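Local coordinates for protein Tas1 (Pseudomonas aeruginosa, PDB 6OX6) that is a type VI secreted toxin that pyrophosphorylates adenosine nucleotides to (p)ppApp, draining ADP and ATP from competitor cells, captured here bound to its immunity protein, at residues Glu368-Lys373 against Asp377-Leu382; Ala340-Tyr345 against Glu407-Leu412; Thr321-Leu326 against Val333-Gly338; Asn295-Lys298 against Ile304-Leu307. All blocks are in the same frame, centred on the assembly; numbering follows the deposited sequence.

Overall arrangement
Along the chain the contacts come in the order 4, 3, 2, 1, except that interaction 1 is nested inside the loop that interaction 2 closes. A five-stranded mixed sheet ties them together. Interaction 4 precedes its strand 308-313, interaction 3 lays helix 319-328 against edge strand 332-336, and interaction 2 joins the loop leaving that strand to helix 402-410. Interaction 1 follows strand 359-365. Centres of interactions 1 and 2 lie about 18 Å apart, joined by Tyr345 packing on Met369 and Lys373; Ile336 meets Tyr345 between interactions 2 and 3. Interactions 1 and 4, centres about 25 Å apart, lie on opposite sides of the chain's centre. The immunity protein touches interactions 2, 3 and 4 but not interaction 1.

Interaction 1 (Glu368-Lys373 against Asp377-Leu382); sequences EMIYAK and DMARIL. With ACT (acetate ion), chain I.
Tyr371 and Ala379 mark the closest backbone approach of two consecutive helical segments, with CA atoms 5.6 Å apart. Segments 368-373 and 377-382 run nearly antiparallel, at 155° between their directions, and their axes come within 8.7 Å. This is a helical hairpin with a very short connection, and its interface is wholly apolar.

Ile370 carries most of it. With CG1 beside the backbone N (chi1 -76°), CG2 lies anti to it and points across to the second helix, where it meets Leu382 CD1 at 3.6 Å and, more loosely, Leu382 CB. The two side chains cross at about a right angle. The same CG2 also rests against Ala379, 4.1 Å from its CA. The small Ala379 lets the backbones close in, its CB sitting 4.3 Å from Tyr371 CA.

Beside the Ile370-Leu382 contact an acetate ion, probably from the crystallisation liquor, accepts a hydrogen bond from the extended Lys373, with Lys373 NZ 2.7 Å from acetate O.

The Tyr371 ring meets Tyr388 of helix 385-393 edge-to-face, while Ala372 and selenomethionine Met369 pack on helix 419-435. The hairpin thus touches both helices, just after strand 359-365.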
loop_
_atom_site.group_PDB
_atom_site.type_symbol
_atom_site.label_atom_id
_atom_site.label_comp_id
_atom_site.label_asym_id
_atom_site.label_seq_id
_atom_site.Cartn_x
_atom_site.Cartn_y
_atom_site.Cartn_z
ATOM N N GLU A 368 -1.525 3.245 17.866
ATOM C CA GLU A 368 -2.968 3.448 17.819
ATOM C C GLU A 368 -3.529 3.065 16.457
ATOM O O GLU A 368 -4.583 2.423 16.363
ATOM C CB GLU A 368 -3.314 4.905 18.152
ATOM C CG GLU A 368 -3.037 5.291 19.601
ATOM C CD GLU A 368 -1.536 5.360 19.947
ATOM O OE1 GLU A 368 -0.697 5.365 19.016
ATOM O OE2 GLU A 368 -1.192 5.397 21.155
HETATM N N MSE A 369 -2.831 3.460 15.398
HETATM C CA MSE A 369 -3.271 3.175 14.043
HETATM C C MSE A 369 -3.235 1.705 13.740
HETATM O O MSE A 369 -4.148 1.192 13.057
HETATM C CB MSE A 369 -2.367 3.911 13.060
HETATM C CG MSE A 369 -2.736 5.387 12.979
HETATM SE SE MSE A 369 -4.682 5.567 12.738
HETATM C CE MSE A 369 -4.852 4.512 11.083
ATOM N N ILE A 370 -2.210 1.012 14.224
ATOM C CA ILE A 370 -2.064 -0.423 13.980
ATOM C C ILE A 370 -3.115 -1.206 14.753
ATOM O O ILE A 370 -3.724 -2.148 14.231
ATOM C CB ILE A 370 -0.644 -0.879 14.336
ATOM C CG1 ILE A 370 0.317 -0.421 13.225
ATOM C CG2 ILE A 370 -0.630 -2.437 14.525
ATOM C CD1 ILE A 370 1.757 -0.326 13.647
ATOM N N TYR A 371 -3.335 -0.839 16.013
ATOM C CA TYR A 371 -4.447 -1.388 16.772
ATOM C C TYR A 371 -5.746 -1.269 15.988
ATOM O O TYR A 371 -6.525 -2.223 15.883
ATOM C CB TYR A 371 -4.566 -0.647 18.106
ATOM C CG TYR A 371 -5.693 -1.125 18.962
ATOM C CD1 TYR A 371 -6.840 -0.359 19.137
ATOM C CD2 TYR A 371 -5.616 -2.348 19.602
ATOM C CE1 TYR A 371 -7.884 -0.810 19.940
ATOM C CE2 TYR A 371 -6.640 -2.813 20.389
ATOM C CZ TYR A 371 -7.771 -2.038 20.551
ATOM O OH TYR A 371 -8.780 -2.521 21.343
ATOM N N ALA A 372 -5.973 -0.095 15.412
ATOM C CA ALA A 372 -7.229 0.163 14.728
ATOM C C ALA A 372 -7.361 -0.687 13.478
ATOM O O ALA A 372 -8.434 -1.247 13.211
ATOM C CB ALA A 372 -7.324 1.644 14.380
ATOM N N LYS A 373 -6.285 -0.804 12.709
ATOM C CA LYS A 373 -6.384 -1.419 11.401
ATOM C C LYS A 373 -6.318 -2.943 11.455
ATOM O O LYS A 373 -7.111 -3.615 10.788
ATOM C CB LYS A 373 -5.275 -0.891 10.495
ATOM C CG LYS A 373 -5.175 -1.654 9.184
ATOM C CD LYS A 373 -3.976 -1.153 8.377
ATOM C CE LYS A 373 -3.729 -2.035 7.169
ATOM N NZ LYS A 373 -2.592 -1.546 6.364
ATOM N N ASP A 377 -4.598 -10.509 16.668
ATOM C CA ASP A 377 -3.429 -11.368 16.517
ATOM C C ASP A 377 -2.323 -10.618 15.828
ATOM O O ASP A 377 -1.157 -10.708 16.205
ATOM C CB ASP A 377 -3.760 -12.621 15.705
ATOM C CG ASP A 377 -4.610 -13.616 16.476
ATOM O OD1 ASP A 377 -4.610 -13.584 17.728
ATOM O OD2 ASP A 377 -5.255 -14.464 15.817
HETATM N N MSE A 378 -2.681 -9.873 14.788
HETATM C CA MSE A 378 -1.704 -9.121 14.018
HETATM C C MSE A 378 -1.108 -7.976 14.787
HETATM O O MSE A 378 0.123 -7.767 14.730
HETATM C CB MSE A 378 -2.377 -8.577 12.761
HETATM C CG MSE A 378 -2.086 -9.465 11.557
HETATM SE SE MSE A 378 -0.147 -9.786 11.429
HETATM C CE MSE A 378 0.458 -7.935 11.728
ATOM N N ALA A 379 -1.942 -7.230 15.501
ATOM C CA ALA A 379 -1.488 -6.092 16.259
ATOM C C ALA A 379 -0.611 -6.553 17.404
ATOM O O ALA A 379 0.378 -5.889 17.735
ATOM C CB ALA A 379 -2.709 -5.318 16.733
ATOM N N ARG A 380 -0.915 -7.724 17.977
ATOM C CA ARG A 380 -0.074 -8.212 19.065
ATOM C C ARG A 380 1.328 -8.523 18.570
ATOM O O ARG A 380 2.305 -8.272 19.279
ATOM C CB ARG A 380 -0.671 -9.450 19.732
ATOM C CG ARG A 380 -1.858 -9.163 20.627
ATOM C CD ARG A 380 -2.254 -10.406 21.414
ATOM N NE ARG A 380 -3.288 -10.085 22.381
ATOM C CZ ARG A 380 -3.042 -9.578 23.584
ATOM N NH1 ARG A 380 -1.787 -9.349 23.965
ATOM N NH2 ARG A 380 -4.051 -9.294 24.399
ATOM N N ILE A 381 1.450 -9.074 17.365
ATOM C CA ILE A 381 2.777 -9.335 16.820
ATOM C C ILE A 381 3.493 -8.025 16.510
ATOM O O ILE A 381 4.669 -7.848 16.855
ATOM C CB ILE A 381 2.680 -10.218 15.572
ATOM C CG1 ILE A 381 2.008 -11.547 15.895
ATOM C CG2 ILE A 381 4.055 -10.429 14.960
ATOM C CD1 ILE A 381 1.838 -12.429 14.684
ATOM N N LEU A 382 2.805 -7.089 15.842
ATOM C CA LEU A 382 3.461 -5.835 15.462
ATOM C C LEU A 382 3.873 -5.018 16.681
ATOM O O LEU A 382 4.962 -4.438 16.705
ATOM C CB LEU A 382 2.543 -5.001 14.583
ATOM C CG LEU A 382 2.214 -5.603 13.230
ATOM C CD1 LEU A 382 1.291 -4.692 12.424
ATOM C CD2 LEU A 382 3.514 -5.859 12.485
HETATM C C ACT I . 0.326 -1.387 8.629
HETATM O O ACT I . -0.192 -1.570 7.488
HETATM O OXT ACT I . 0.287 -2.142 9.644
HETATM C CH3 ACT I . 1.131 -0.032 8.790
#

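Interaction 2 (Ala340-Tyr345 against Glu407-Leu412); sequences ADPLGY and EDWRVL
Leu343 sets one methyl, CD2, over a face of the Trp409 indole. It stands 3.8 Å from the centroid of the five-membered ring and only 13° off the ring normal, a CH-pi contact whose nearest ring atom is Trp409 CG. Trp409 offers this face because its CG is anti to the backbone N (chi1 -176°), which swings the indole off helix 402-410 toward the loop. Pro342 adds a looser apolar contact, CB to Trp409 CZ2 at 4.5 Å.

Behind Leu343 stands a type I beta turn from Asp341 to Gly344. The Asp341 carboxylate holds it from within: OD1 accepts from Leu343 N at 3.1 Å, an Asx turn, and OD2 accepts from Tyr345 N at 2.9 Å. Both donors approach from above the carboxylate plane, the first steeply, at 79° out of it. The backbone bond from Gly344 N to Asp341 O closes the turn, and Gly344 takes a positive phi there. Arg60 of the immunity protein Pa14_01140 forms a salt bridge with Asp341 OD2, and Lys5 of that chain bonds to the carbonyl oxygens of Trp409 and Leu412.

Helix 419-435 supports both partners, touching Leu343 through Ala423 and Trp409 through Ala419, so the loop between strands 332-336 and 347-353 and helix 402-410 share this neighbour.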
loop_
_atom_site.group_PDB
_atom_site.type_symbol
_atom_site.label_atom_id
_atom_site.label_comp_id
_atom_site.label_asym_id
_atom_site.label_seq_id
_atom_site.Cartn_x
_atom_site.Cartn_y
_atom_site.Cartn_z
ATOM N N ALA A 340 -7.482 12.406 2.551
ATOM C CA ALA A 340 -7.466 12.097 1.123
ATOM C C ALA A 340 -7.857 10.656 0.822
ATOM O O ALA A 340 -8.692 10.401 -0.055
ATOM C CB ALA A 340 -6.068 12.389 0.549
ATOM N N ASP A 341 -7.272 9.702 1.528
ATOM C CA ASP A 341 -7.647 8.301 1.404
ATOM C C ASP A 341 -9.166 8.131 1.583
ATOM O O ASP A 341 -9.706 8.539 2.624
ATOM C CB ASP A 341 -6.877 7.515 2.458
ATOM C CG ASP A 341 -7.277 6.048 2.523
ATOM O OD1 ASP A 341 -7.846 5.500 1.551
ATOM O OD2 ASP A 341 -6.988 5.426 3.561
ATOM N N PRO A 342 -9.877 7.522 0.618
ATOM C CA PRO A 342 -11.327 7.326 0.798
ATOM C C PRO A 342 -11.666 6.553 2.054
ATOM O O PRO A 342 -12.767 6.713 2.602
ATOM C CB PRO A 342 -11.740 6.531 -0.452
ATOM C CG PRO A 342 -10.620 6.708 -1.425
ATOM C CD PRO A 342 -9.386 6.839 -0.600
ATOM N N LEU A 343 -10.757 5.711 2.525
ATOM C CA LEU A 343 -10.978 4.933 3.732
ATOM C C LEU A 343 -10.431 5.600 4.995
ATOM O O LEU A 343 -10.554 5.019 6.067
ATOM C CB LEU A 343 -10.348 3.547 3.578
ATOM C CG LEU A 343 -10.756 2.728 2.332
ATOM C CD1 LEU A 343 -10.216 1.272 2.475
ATOM C CD2 LEU A 343 -12.222 2.722 2.075
ATOM N N GLY A 344 -9.834 6.782 4.901
ATOM C CA GLY A 344 -9.462 7.531 6.098
ATOM C C GLY A 344 -8.289 6.984 6.878
ATOM O O GLY A 344 -8.050 7.422 8.012
ATOM N N TYR A 345 -7.519 6.076 6.292
ATOM C CA TYR A 345 -6.356 5.539 6.971
ATOM C C TYR A 345 -5.242 6.594 7.008
ATOM O O TYR A 345 -5.232 7.544 6.218
ATOM C CB TYR A 345 -5.901 4.254 6.255
ATOM C CG TYR A 345 -4.701 3.542 6.871
ATOM C CD1 TYR A 345 -3.526 3.390 6.153
ATOM C CD2 TYR A 345 -4.750 3.045 8.169
ATOM C CE1 TYR A 345 -2.413 2.746 6.708
ATOM C CE2 TYR A 345 -3.662 2.395 8.735
ATOM C CZ TYR A 345 -2.501 2.247 7.988
ATOM O OH TYR A 345 -1.406 1.625 8.518
ATOM N N GLU A 407 -11.335 -4.741 3.156
ATOM C CA GLU A 407 -11.681 -5.957 2.425
ATOM C C GLU A 407 -13.047 -5.825 1.761
ATOM O O GLU A 407 -13.218 -6.199 0.597
ATOM C CB GLU A 407 -11.658 -7.163 3.366
ATOM C CG GLU A 407 -10.263 -7.541 3.879
ATOM C CD GLU A 407 -10.271 -8.323 5.222
ATOM O OE1 GLU A 407 -11.366 -8.739 5.711
ATOM O OE2 GLU A 407 -9.158 -8.516 5.784
ATOM N N ASP A 408 -14.037 -5.291 2.483
ATOM C CA ASP A 408 -15.358 -5.081 1.885
ATOM C C ASP A 408 -15.329 -4.046 0.754
ATOM O O ASP A 408 -16.076 -4.161 -0.228
ATOM C CB ASP A 408 -16.340 -4.647 2.968
ATOM C CG ASP A 408 -16.546 -5.732 4.042
ATOM O OD1 ASP A 408 -16.141 -6.894 3.816
ATOM O OD2 ASP A 408 -17.103 -5.402 5.109
ATOM N N TRP A 409 -14.501 -3.011 0.887
ATOM C CA TRP A 409 -14.456 -1.966 -0.130
ATOM C C TRP A 409 -13.702 -2.432 -1.363
ATOM O O TRP A 409 -14.130 -2.165 -2.494
ATOM C CB TRP A 409 -13.809 -0.708 0.453
ATOM C CG TRP A 409 -13.789 0.484 -0.450
ATOM C CD1 TRP A 409 -14.802 1.406 -0.631
ATOM C CD2 TRP A 409 -12.699 0.916 -1.282
ATOM N NE1 TRP A 409 -14.383 2.388 -1.509
ATOM C CE2 TRP A 409 -13.110 2.105 -1.926
ATOM C CE3 TRP A 409 -11.412 0.417 -1.536
ATOM C CZ2 TRP A 409 -12.294 2.791 -2.808
ATOM C CZ3 TRP A 409 -10.601 1.109 -2.414
ATOM C CH2 TRP A 409 -11.044 2.275 -3.045
ATOM N N ARG A 410 -12.609 -3.183 -1.152
ATOM C CA ARG A 410 -11.723 -3.565 -2.236
ATOM C C ARG A 410 -12.417 -4.455 -3.250
ATOM O O ARG A 410 -12.160 -4.340 -4.457
ATOM C CB ARG A 410 -10.507 -4.274 -1.661
ATOM C CG ARG A 410 -9.675 -5.016 -2.681
ATOM C CD ARG A 410 -8.452 -5.639 -2.044
ATOM N NE ARG A 410 -7.825 -6.588 -2.957
ATOM C CZ ARG A 410 -6.621 -7.144 -2.766
ATOM N NH1 ARG A 410 -5.897 -6.827 -1.687
ATOM N NH2 ARG A 410 -6.138 -8.014 -3.652
ATOM N N VAL A 411 -13.263 -5.391 -2.791
ATOM C CA VAL A 411 -13.897 -6.296 -3.752
ATOM C C VAL A 411 -15.005 -5.637 -4.568
ATOM O O VAL A 411 -15.559 -6.271 -5.466
ATOM C CB VAL A 411 -14.461 -7.553 -3.057
ATOM C CG1 VAL A 411 -13.335 -8.317 -2.363
ATOM C CG2 VAL A 411 -15.530 -7.172 -2.057
ATOM N N LEU A 412 -15.367 -4.391 -4.288
ATOM C CA LEU A 412 -16.485 -3.774 -5.007
ATOM C C LEU A 412 -16.058 -3.344 -6.402
ATOM O O LEU A 412 -14.923 -2.898 -6.613
ATOM C CB LEU A 412 -17.013 -2.564 -4.222
ATOM C CG LEU A 412 -17.567 -2.937 -2.831
ATOM C CD1 LEU A 412 -17.904 -1.679 -2.012
ATOM C CD2 LEU A 412 -18.796 -3.879 -2.938
#

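Interaction 3 (Thr321-Leu326 against Val333-Gly338); sequences TVAAEL and VKVIDG. With ACT (acetate ion), chain E.
Helix 319-328 and the edge strand 332-336 form an alpha-beta hairpin, in which the chain turns back within a few residues and the helix runs antiparallel to the strand, over the sheet. Their short segments make an angle of 160°, with axes 9.3 Å apart at closest approach.

Val333 does most of the touching. Its CG2 methyl rests against the turn from Ala323 to Leu326, 4.2 Å from Ala323 O and 4.4 Å from Leu326 CB. Further along the strand, Val335 CG2 comes to 4.5 Å from Ala323 CB. These are loose apolar contacts.

Val333 and Val335 belong to the helix-covered face of the five-stranded mixed sheet, and strand 332-336 pairs with 347-353, whose Val348 touches both Ala323 and Val333. Leu326 extends deeper, over Ile362 and Val364 of strand 359-365 and against Leu270 of helix 256-273.

Lys334, next along the strand, serves the other face. Its chain bends at chi3 (58°) and chi4 (87°), bringing NZ to a weak 3.4 Å hydrogen bond with O of an acetate that probably comes from the crystallisation liquor. There Phe61 of the immunity protein Pa14_01140 makes a cation-pi contact with Lys334 and packs on Ile336.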
loop_
_atom_site.group_PDB
_atom_site.type_symbol
_atom_site.label_atom_id
_atom_site.label_comp_id
_atom_site.label_asym_id
_atom_site.label_seq_id
_atom_site.Cartn_x
_atom_site.Cartn_y
_atom_site.Cartn_z
ATOM N N THR A 321 8.822 12.241 11.708
ATOM C CA THR A 321 10.282 12.338 11.767
ATOM C C THR A 321 10.921 11.159 11.054
ATOM O O THR A 321 11.829 11.336 10.231
ATOM C CB THR A 321 10.758 12.411 13.214
ATOM O OG1 THR A 321 10.031 13.437 13.893
ATOM C CG2 THR A 321 12.232 12.736 13.263
ATOM N N VAL A 322 10.417 9.943 11.327
ATOM C CA VAL A 322 10.909 8.737 10.659
ATOM C C VAL A 322 10.684 8.803 9.152
ATOM O O VAL A 322 11.538 8.366 8.369
ATOM C CB VAL A 322 10.247 7.482 11.252
ATOM C CG1 VAL A 322 10.771 6.251 10.530
ATOM C CG2 VAL A 322 10.510 7.403 12.747
ATOM N N ALA A 323 9.517 9.304 8.723
ATOM C CA ALA A 323 9.252 9.482 7.296
ATOM C C ALA A 323 10.349 10.301 6.618
ATOM O O ALA A 323 10.864 9.923 5.555
ATOM C CB ALA A 323 7.894 10.154 7.099
ATOM N N ALA A 324 10.692 11.446 7.213
ATOM C CA ALA A 324 11.739 12.310 6.660
ATOM C C ALA A 324 13.080 11.589 6.603
ATOM O O ALA A 324 13.880 11.809 5.684
ATOM C CB ALA A 324 11.862 13.576 7.502
ATOM N N GLU A 325 13.309 10.712 7.575
ATOM C CA GLU A 325 14.544 9.944 7.647
ATOM C C GLU A 325 14.683 8.999 6.457
ATOM O O GLU A 325 15.751 8.911 5.851
ATOM C CB GLU A 325 14.606 9.153 8.956
ATOM C CG GLU A 325 15.674 9.638 9.924
ATOM C CD GLU A 325 15.108 10.516 11.023
ATOM O OE1 GLU A 325 14.697 9.972 12.068
ATOM O OE2 GLU A 325 15.076 11.751 10.840
ATOM N N LEU A 326 13.605 8.295 6.124
ATOM C CA LEU A 326 13.636 7.365 5.004
ATOM C C LEU A 326 13.794 8.122 3.691
ATOM O O LEU A 326 14.451 7.645 2.752
ATOM C CB LEU A 326 12.348 6.515 5.005
ATOM C CG LEU A 326 12.086 5.629 6.241
ATOM C CD1 LEU A 326 10.633 5.145 6.303
ATOM C CD2 LEU A 326 12.989 4.436 6.221
ATOM N N VAL A 333 8.649 7.761 -0.833
ATOM C CA VAL A 333 7.861 7.788 0.399
ATOM C C VAL A 333 6.439 8.233 0.097
ATOM O O VAL A 333 6.233 9.256 -0.561
ATOM C CB VAL A 333 8.493 8.713 1.452
ATOM C CG1 VAL A 333 7.590 8.754 2.696
ATOM C CG2 VAL A 333 9.937 8.248 1.806
ATOM N N LYS A 334 5.457 7.474 0.589
ATOM C CA LYS A 334 4.048 7.851 0.526
ATOM C C LYS A 334 3.560 8.199 1.932
ATOM O O LYS A 334 3.554 7.343 2.823
ATOM C CB LYS A 334 3.199 6.717 -0.061
ATOM C CG LYS A 334 1.679 6.998 -0.016
ATOM C CD LYS A 334 0.934 6.221 -1.101
ATOM C CE LYS A 334 1.177 4.717 -0.970
ATOM N NZ LYS A 334 0.201 4.087 -0.031
ATOM N N VAL A 335 3.144 9.442 2.128
ATOM C CA VAL A 335 2.584 9.884 3.396
ATOM C C VAL A 335 1.072 9.941 3.219
ATOM O O VAL A 335 0.554 10.722 2.409
ATOM C CB VAL A 335 3.147 11.233 3.844
ATOM C CG1 VAL A 335 2.398 11.682 5.060
ATOM C CG2 VAL A 335 4.656 11.120 4.139
ATOM N N ILE A 336 0.362 9.093 3.952
ATOM C CA ILE A 336 -1.083 8.975 3.827
ATOM C C ILE A 336 -1.721 9.777 4.945
ATOM O O ILE A 336 -1.477 9.514 6.129
ATOM C CB ILE A 336 -1.514 7.503 3.893
ATOM C CG1 ILE A 336 -0.909 6.748 2.714
ATOM C CG2 ILE A 336 -3.015 7.385 3.926
ATOM C CD1 ILE A 336 -0.556 5.302 3.044
ATOM N N ASP A 337 -2.552 10.744 4.604
ATOM C CA ASP A 337 -3.369 11.322 5.660
ATOM C C ASP A 337 -4.821 10.912 5.461
ATOM O O ASP A 337 -5.268 10.579 4.347
ATOM C CB ASP A 337 -3.244 12.847 5.731
ATOM C CG ASP A 337 -3.967 13.547 4.601
ATOM O OD1 ASP A 337 -3.663 13.301 3.415
ATOM O OD2 ASP A 337 -4.860 14.336 4.912
ATOM N N GLY A 338 -5.549 10.928 6.574
ATOM C CA GLY A 338 -6.924 10.480 6.567
ATOM C C GLY A 338 -7.872 11.344 5.767
ATOM O O GLY A 338 -9.009 10.916 5.554
HETATM C C ACT E . -0.594 0.970 2.713
HETATM O O ACT E . 0.073 1.145 1.632
HETATM O OXT ACT E . -0.189 0.613 3.863
HETATM C CH3 ACT E . -2.122 1.241 2.604
#

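Interaction 4 (Asn295-Lys298 against Ile304-Leu307); sequences NDYK and IKDL
Tyr297 lays one face of its ring against the backbone of Ile304 and points its hydroxyl beyond it toward Lys305. Over that face stands Ile304 N, about 4.1 Å above the plane and displaced toward the rim, while the closest atoms are Tyr297 CE2 and Ile304 CA at 3.7 Å. The Ile304 side chain crosses the tyrosine at about a right angle and touches it with its base, CB lying 4.0 Å from Tyr297 CE2. On the opposite face the ring is backed by CB of Asp296, so the tyrosine is sandwiched between its own neighbour and the incoming loop.

Lys305 also crosses the tyrosine at about a right angle, but near the hydroxyl end of the ring. A bend at chi4 (61°) brings its NZ 3.9 Å from Tyr297 CE1, oblique to the ring. That ammonium group is a hydrogen-bond donor to Lys303 O and forms a salt bridge with Glu21 of the immunity protein Pa14_01140. Glu21 bonds to Tyr297 OH as well, as does Arg53 of the same chain.

A water links the Tyr297 hydroxyl to the backbone of Lys305 and the carboxylate of Asp306. It donates to Tyr297 OH at 2.8 Å, accepts from Lys305 N at 2.9 Å and gives a longer bond, 3.3 Å, to Asp306 OD1. Asp306 OD2 is held by salt bridges from Lys292 and Lys284, which probably favour its charged form.

Tyr297 belongs to the segment carried by helix 286-296, and the loop it meets leads into strand 308-313. Ile304 packs back on Lys292 and Ile293 of that helix, while Lys305 and Asp306 touch strand 359-365 at Pro359 and Glu361.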
loop_
_atom_site.group_PDB
_atom_site.type_symbol
_atom_site.label_atom_id
_atom_site.label_comp_id
_atom_site.label_asym_id
_atom_site.label_seq_id
_atom_site.Cartn_x
_atom_site.Cartn_y
_atom_site.Cartn_z
ATOM N N ASN A 295 -0.304 -10.832 -11.218
ATOM C CA ASN A 295 -1.568 -10.102 -11.165
ATOM C C ASN A 295 -1.382 -8.590 -11.096
ATOM O O ASN A 295 -1.970 -7.855 -11.896
ATOM C CB ASN A 295 -2.401 -10.543 -9.966
ATOM C CG ASN A 295 -2.977 -11.920 -10.149
ATOM O OD1 ASN A 295 -3.411 -12.288 -11.248
ATOM N ND2 ASN A 295 -2.954 -12.709 -9.085
ATOM N N ASP A 296 -0.624 -8.106 -10.111
ATOM C CA ASP A 296 -0.410 -6.669 -10.016
ATOM C C ASP A 296 0.488 -6.149 -11.122
ATOM O O ASP A 296 0.252 -5.054 -11.655
ATOM C CB ASP A 296 0.190 -6.300 -8.661
ATOM C CG ASP A 296 -0.801 -6.476 -7.516
ATOM O OD1 ASP A 296 -2.032 -6.640 -7.773
ATOM O OD2 ASP A 296 -0.338 -6.415 -6.352
ATOM N N TYR A 297 1.536 -6.901 -11.460
ATOM C CA TYR A 297 2.607 -6.362 -12.275
ATOM C C TYR A 297 2.711 -7.027 -13.633
ATOM O O TYR A 297 3.727 -6.840 -14.318
ATOM C CB TYR A 297 3.921 -6.465 -11.514
ATOM C CG TYR A 297 3.876 -5.683 -10.239
ATOM C CD1 TYR A 297 3.767 -4.285 -10.259
ATOM C CD2 TYR A 297 3.916 -6.325 -9.017
ATOM C CE1 TYR A 297 3.713 -3.548 -9.070
ATOM C CE2 TYR A 297 3.855 -5.608 -7.826
ATOM C CZ TYR A 297 3.753 -4.222 -7.851
ATOM O OH TYR A 297 3.704 -3.525 -6.642
ATOM N N LYS A 298 1.689 -7.784 -14.034
ATOM C CA LYS A 298 1.590 -8.392 -15.369
ATOM C C LYS A 298 2.830 -9.205 -15.734
ATOM O O LYS A 298 3.265 -9.213 -16.884
ATOM C CB LYS A 298 1.305 -7.338 -16.444
ATOM C CG LYS A 298 -0.027 -6.612 -16.247
ATOM C CD LYS A 298 -1.220 -7.560 -16.036
ATOM C CE LYS A 298 -2.542 -6.841 -16.366
ATOM N NZ LYS A 298 -3.731 -7.759 -16.118
ATOM N N ILE A 304 7.961 -5.801 -8.419
ATOM C CA ILE A 304 7.424 -6.070 -7.088
ATOM C C ILE A 304 8.339 -5.448 -6.042
ATOM O O ILE A 304 9.572 -5.537 -6.128
ATOM C CB ILE A 304 7.243 -7.582 -6.855
ATOM C CG1 ILE A 304 6.616 -7.826 -5.482
ATOM C CG2 ILE A 304 8.571 -8.322 -6.966
ATOM C CD1 ILE A 304 6.115 -9.275 -5.292
ATOM N N LYS A 305 7.738 -4.824 -5.028
ATOM C CA LYS A 305 8.489 -3.985 -4.108
ATOM C C LYS A 305 8.463 -4.466 -2.659
ATOM O O LYS A 305 9.138 -3.862 -1.812
ATOM C CB LYS A 305 7.968 -2.543 -4.194
ATOM C CG LYS A 305 7.904 -2.039 -5.646
ATOM C CD LYS A 305 7.445 -0.581 -5.752
ATOM C CE LYS A 305 7.413 -0.100 -7.215
ATOM N NZ LYS A 305 6.447 -0.894 -8.064
ATOM N N ASP A 306 7.734 -5.536 -2.345
ATOM C CA ASP A 306 7.592 -5.965 -0.959
ATOM C C ASP A 306 8.048 -7.402 -0.761
ATOM O O ASP A 306 7.593 -8.080 0.161
ATOM C CB ASP A 306 6.153 -5.789 -0.473
ATOM C CG ASP A 306 5.170 -6.755 -1.148
ATOM O OD1 ASP A 306 5.451 -7.220 -2.287
ATOM O OD2 ASP A 306 4.096 -7.027 -0.543
ATOM N N LEU A 307 8.956 -7.884 -1.609
ATOM C CA LEU A 307 9.590 -9.167 -1.321
ATOM C C LEU A 307 10.238 -9.144 0.061
ATOM O O LEU A 307 10.043 -10.058 0.873
ATOM C CB LEU A 307 10.604 -9.507 -2.419
ATOM C CG LEU A 307 9.936 -9.934 -3.730
ATOM C CD1 LEU A 307 10.985 -10.170 -4.799
ATOM C CD2 LEU A 307 9.082 -11.195 -3.515
HETATM O O HOH W 1 4.892 -4.834 -4.486
#